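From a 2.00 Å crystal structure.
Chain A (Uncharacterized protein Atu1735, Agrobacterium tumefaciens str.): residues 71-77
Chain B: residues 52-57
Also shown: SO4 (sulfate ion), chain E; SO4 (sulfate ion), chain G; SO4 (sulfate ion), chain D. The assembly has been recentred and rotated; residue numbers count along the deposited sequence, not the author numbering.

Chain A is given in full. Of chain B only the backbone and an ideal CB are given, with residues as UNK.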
# COMPACT_ATOMS: atom_id res chain seq x y z
N ASP A 71 -4.96 0.67 -4.72
CA ASP A 71 -5.76 0.89 -3.50
C ASP A 71 -6.65 2.15 -3.67
O ASP A 71 -6.65 2.76 -4.74
CB ASP A 71 -4.86 0.97 -2.23
CG ASP A 71 -3.96 2.25 -2.17
OD1 ASP A 71 -4.05 3.20 -2.99
OD2 ASP A 71 -3.13 2.32 -1.22
N GLN A 72 -7.42 2.49 -2.65
CA GLN A 72 -8.47 3.52 -2.84
C GLN A 72 -7.90 4.90 -3.19
O GLN A 72 -8.38 5.52 -4.17
CB GLN A 72 -9.52 3.57 -1.69
CG GLN A 72 -10.77 4.41 -2.08
CD GLN A 72 -11.81 4.66 -0.95
OE1 GLN A 72 -11.61 4.31 0.22
NE2 GLN A 72 -12.94 5.26 -1.34
N PRO A 73 -6.86 5.37 -2.42
CA PRO A 73 -6.26 6.69 -2.79
C PRO A 73 -5.68 6.67 -4.19
O PRO A 73 -5.80 7.63 -4.91
CB PRO A 73 -5.15 6.90 -1.72
CG PRO A 73 -5.59 6.06 -0.57
CD PRO A 73 -6.18 4.81 -1.22
N ALA A 74 -5.04 5.55 -4.57
CA ALA A 74 -4.51 5.45 -5.95
C ALA A 74 -5.57 5.49 -7.05
O ALA A 74 -5.34 6.11 -8.10
CB ALA A 74 -3.62 4.19 -6.08
N ARG A 75 -6.72 4.83 -6.83
CA ARG A 75 -7.80 4.89 -7.80
C ARG A 75 -8.32 6.30 -7.93
O ARG A 75 -8.62 6.76 -9.06
CB ARG A 75 -8.99 3.96 -7.44
CG ARG A 75 -8.60 2.48 -7.48
CD ARG A 75 -9.82 1.59 -7.44
NE ARG A 75 -10.63 1.70 -6.21
CZ ARG A 75 -10.40 1.03 -5.06
NH1 ARG A 75 -9.33 0.23 -4.90
NH2 ARG A 75 -11.26 1.17 -4.06
N ALA A 76 -8.47 6.99 -6.79
CA ALA A 76 -8.94 8.39 -6.80
C ALA A 76 -7.94 9.25 -7.59
O ALA A 76 -8.32 10.05 -8.43
CB ALA A 76 -9.09 8.89 -5.38
N TYR A 77 -6.66 9.02 -7.33
CA TYR A 77 -5.58 9.75 -8.02
C TYR A 77 -5.62 9.54 -9.55
O TYR A 77 -5.46 10.48 -10.32
CB TYR A 77 -4.22 9.32 -7.43
CG TYR A 77 -3.02 10.01 -8.06
CD1 TYR A 77 -3.06 11.37 -8.39
CD2 TYR A 77 -1.85 9.30 -8.29
CE1 TYR A 77 -1.97 11.98 -8.97
CE2 TYR A 77 -0.74 9.91 -8.85
CZ TYR A 77 -0.80 11.24 -9.19
OH TYR A 77 0.29 11.83 -9.77
N UNK B 52 -14.54 12.94 1.04
CA UNK B 52 -14.36 13.83 -0.12
C UNK B 52 -13.22 13.37 -1.05
O UNK B 52 -13.34 13.44 -2.29
CB UNK B 52 -14.08 15.25 0.36
N UNK B 53 -12.14 12.87 -0.46
CA UNK B 53 -10.93 12.52 -1.22
C UNK B 53 -10.62 11.03 -1.35
O UNK B 53 -9.57 10.67 -1.88
CB UNK B 53 -9.73 13.20 -0.57
N UNK B 54 -11.55 10.18 -0.90
CA UNK B 54 -11.46 8.72 -1.03
C UNK B 54 -10.20 8.14 -0.40
O UNK B 54 -9.51 7.31 -0.99
CB UNK B 54 -11.51 8.33 -2.51
N UNK B 55 -9.89 8.61 0.80
CA UNK B 55 -8.79 8.05 1.59
C UNK B 55 -9.42 7.35 2.80
O UNK B 55 -10.09 7.98 3.59
CB UNK B 55 -7.79 9.13 2.02
N UNK B 56 -9.21 6.04 2.93
CA UNK B 56 -9.88 5.29 4.03
C UNK B 56 -9.50 5.94 5.38
O UNK B 56 -8.40 6.45 5.55
CB UNK B 56 -9.48 3.81 4.01
N UNK B 57 -10.47 6.03 6.27
CA UNK B 57 -10.36 6.84 7.46
C UNK B 57 -9.22 6.38 8.40
O UNK B 57 -8.56 7.21 8.99
CB UNK B 57 -11.70 6.82 8.21
S SO4 E . -13.90 3.69 -4.79
O1 SO4 E . -12.85 3.84 -5.82
O2 SO4 E . -13.67 2.47 -4.03
O3 SO4 E . -13.92 4.81 -3.85
O4 SO4 E . -15.18 3.64 -5.48
S SO4 G . -17.03 22.91 2.14
O1 SO4 G . -17.76 22.22 3.22
O2 SO4 G . -15.59 22.70 2.28
O3 SO4 G . -17.48 22.41 0.84
O4 SO4 G . -17.31 24.34 2.19
S SO4 D . -9.33 -1.50 -1.47
O1 SO4 D . -10.31 -0.41 -1.43
O2 SO4 D . -8.41 -1.33 -2.59
O3 SO4 D . -8.54 -1.53 -0.24
O4 SO4 D . -10.13 -2.71 -1.66

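Position 52 of chain B is helical, with phi/psi of -66/-38. Its ideal CB has nothing of chain A within 5.5 Å, so this contact sets little limit on the side chain. The chain G sulfate lies farther out, and a long basic residue could reach it. The residue is Arg B52. Its NH1 donates to O2 of that sulfate at 2.9 Å, and NH2 adds two weak bonds.

Position 53 has phi/psi of -110/8. CA-to-CB points sideways, and again no chain A atom comes within 5.5 Å of the ideal CB. Many residues would suit. The deposited one is Tyr B53, and the end of its side chain leads away from chain A. Its backbone O lies 4.0 Å from Ala A76 CB.

Position 54 faces chain A directly. Phi is positive, 57 with psi 45, which favours Gly, Asn or Asp but does not exclude others. The ideal CB lies 3.6 Å from Gln A72 NE2 and 3.8 Å from Ala A76 CB, so the base of the side chain is closely packed. Beyond it sits the chain E sulfate, already bound by Gln A72 and Arg A75. A side chain that carries a donor outward would suit: Asn, His, Lys or Arg. The residue is His B54. Its CB packs on Ala A76 CB at 3.9 Å. ND1 donates to sulfate O3 at 3.2 Å, the same oxygen that Gln A72 NE2 reaches at 2.7 Å. The anion thus joins the two chains, which have no direct hydrogen bond between these stretches. A water that donates to Gln A72 O at 3.0 Å also makes a weak bond to His B54 ND1 at 3.4 Å.

Position 55 has extended angles, -113/119, and CA-to-CB points away. The ideal CB is still 4.6 Å from Pro A73 CG. An apolar residue could add packing there, and a beta-branched one fits the extended backbone. Ile B55 is found, its CG1 4.3 Å from Pro A73 CG.

Position 56 has phi/psi of -57/140 and is the N-cap of a following helix. Ser, Thr or Asp would be common here, and the phi also admits Pro. CB points sideways, 4.4 Å from Gln A72 OE1. The residue is Pro B56. Its CD packs on Pro A73 CG at 3.9 Å, and its CG lies 3.6 Å from Gln A72 OE1.

Position 57 is helical and out of reach of chain A, so many helix-compatible residues would suit. Leu B57 is found and makes no contact.

Chain B (52-57) RYHIPL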
# COMPACT_ATOMS: atom_id res chain seq x y z
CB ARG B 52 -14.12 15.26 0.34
CG ARG B 52 -14.12 16.28 -0.76
CD ARG B 52 -14.13 17.68 -0.19
NE ARG B 52 -15.40 17.96 0.48
CZ ARG B 52 -15.74 19.14 1.00
NH1 ARG B 52 -14.91 20.18 0.92
NH2 ARG B 52 -16.91 19.28 1.59
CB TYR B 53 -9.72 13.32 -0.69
CG TYR B 53 -9.94 14.80 -0.89
CD1 TYR B 53 -10.00 15.35 -2.18
CD2 TYR B 53 -10.14 15.65 0.21
CE1 TYR B 53 -10.24 16.72 -2.37
CE2 TYR B 53 -10.36 17.04 0.03
CZ TYR B 53 -10.42 17.54 -1.27
OH TYR B 53 -10.66 18.86 -1.50
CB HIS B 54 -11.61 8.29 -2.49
CG HIS B 54 -12.90 8.76 -3.13
ND1 HIS B 54 -13.62 7.98 -3.99
CD2 HIS B 54 -13.60 9.90 -2.97
CE1 HIS B 54 -14.71 8.63 -4.37
NE2 HIS B 54 -14.72 9.80 -3.77
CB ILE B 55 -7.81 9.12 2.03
CG1 ILE B 55 -7.17 9.80 0.78
CG2 ILE B 55 -6.71 8.54 2.97
CD1 ILE B 55 -6.54 11.11 1.10
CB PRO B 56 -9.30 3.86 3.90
CG PRO B 56 -8.84 3.78 2.47
CD PRO B 56 -8.32 5.18 2.13
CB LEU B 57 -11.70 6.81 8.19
CG LEU B 57 -11.86 7.60 9.47
CD1 LEU B 57 -11.52 9.14 9.26
CD2 LEU B 57 -13.29 7.39 9.97
O HOH W 1 -11.19 5.94 -5.07
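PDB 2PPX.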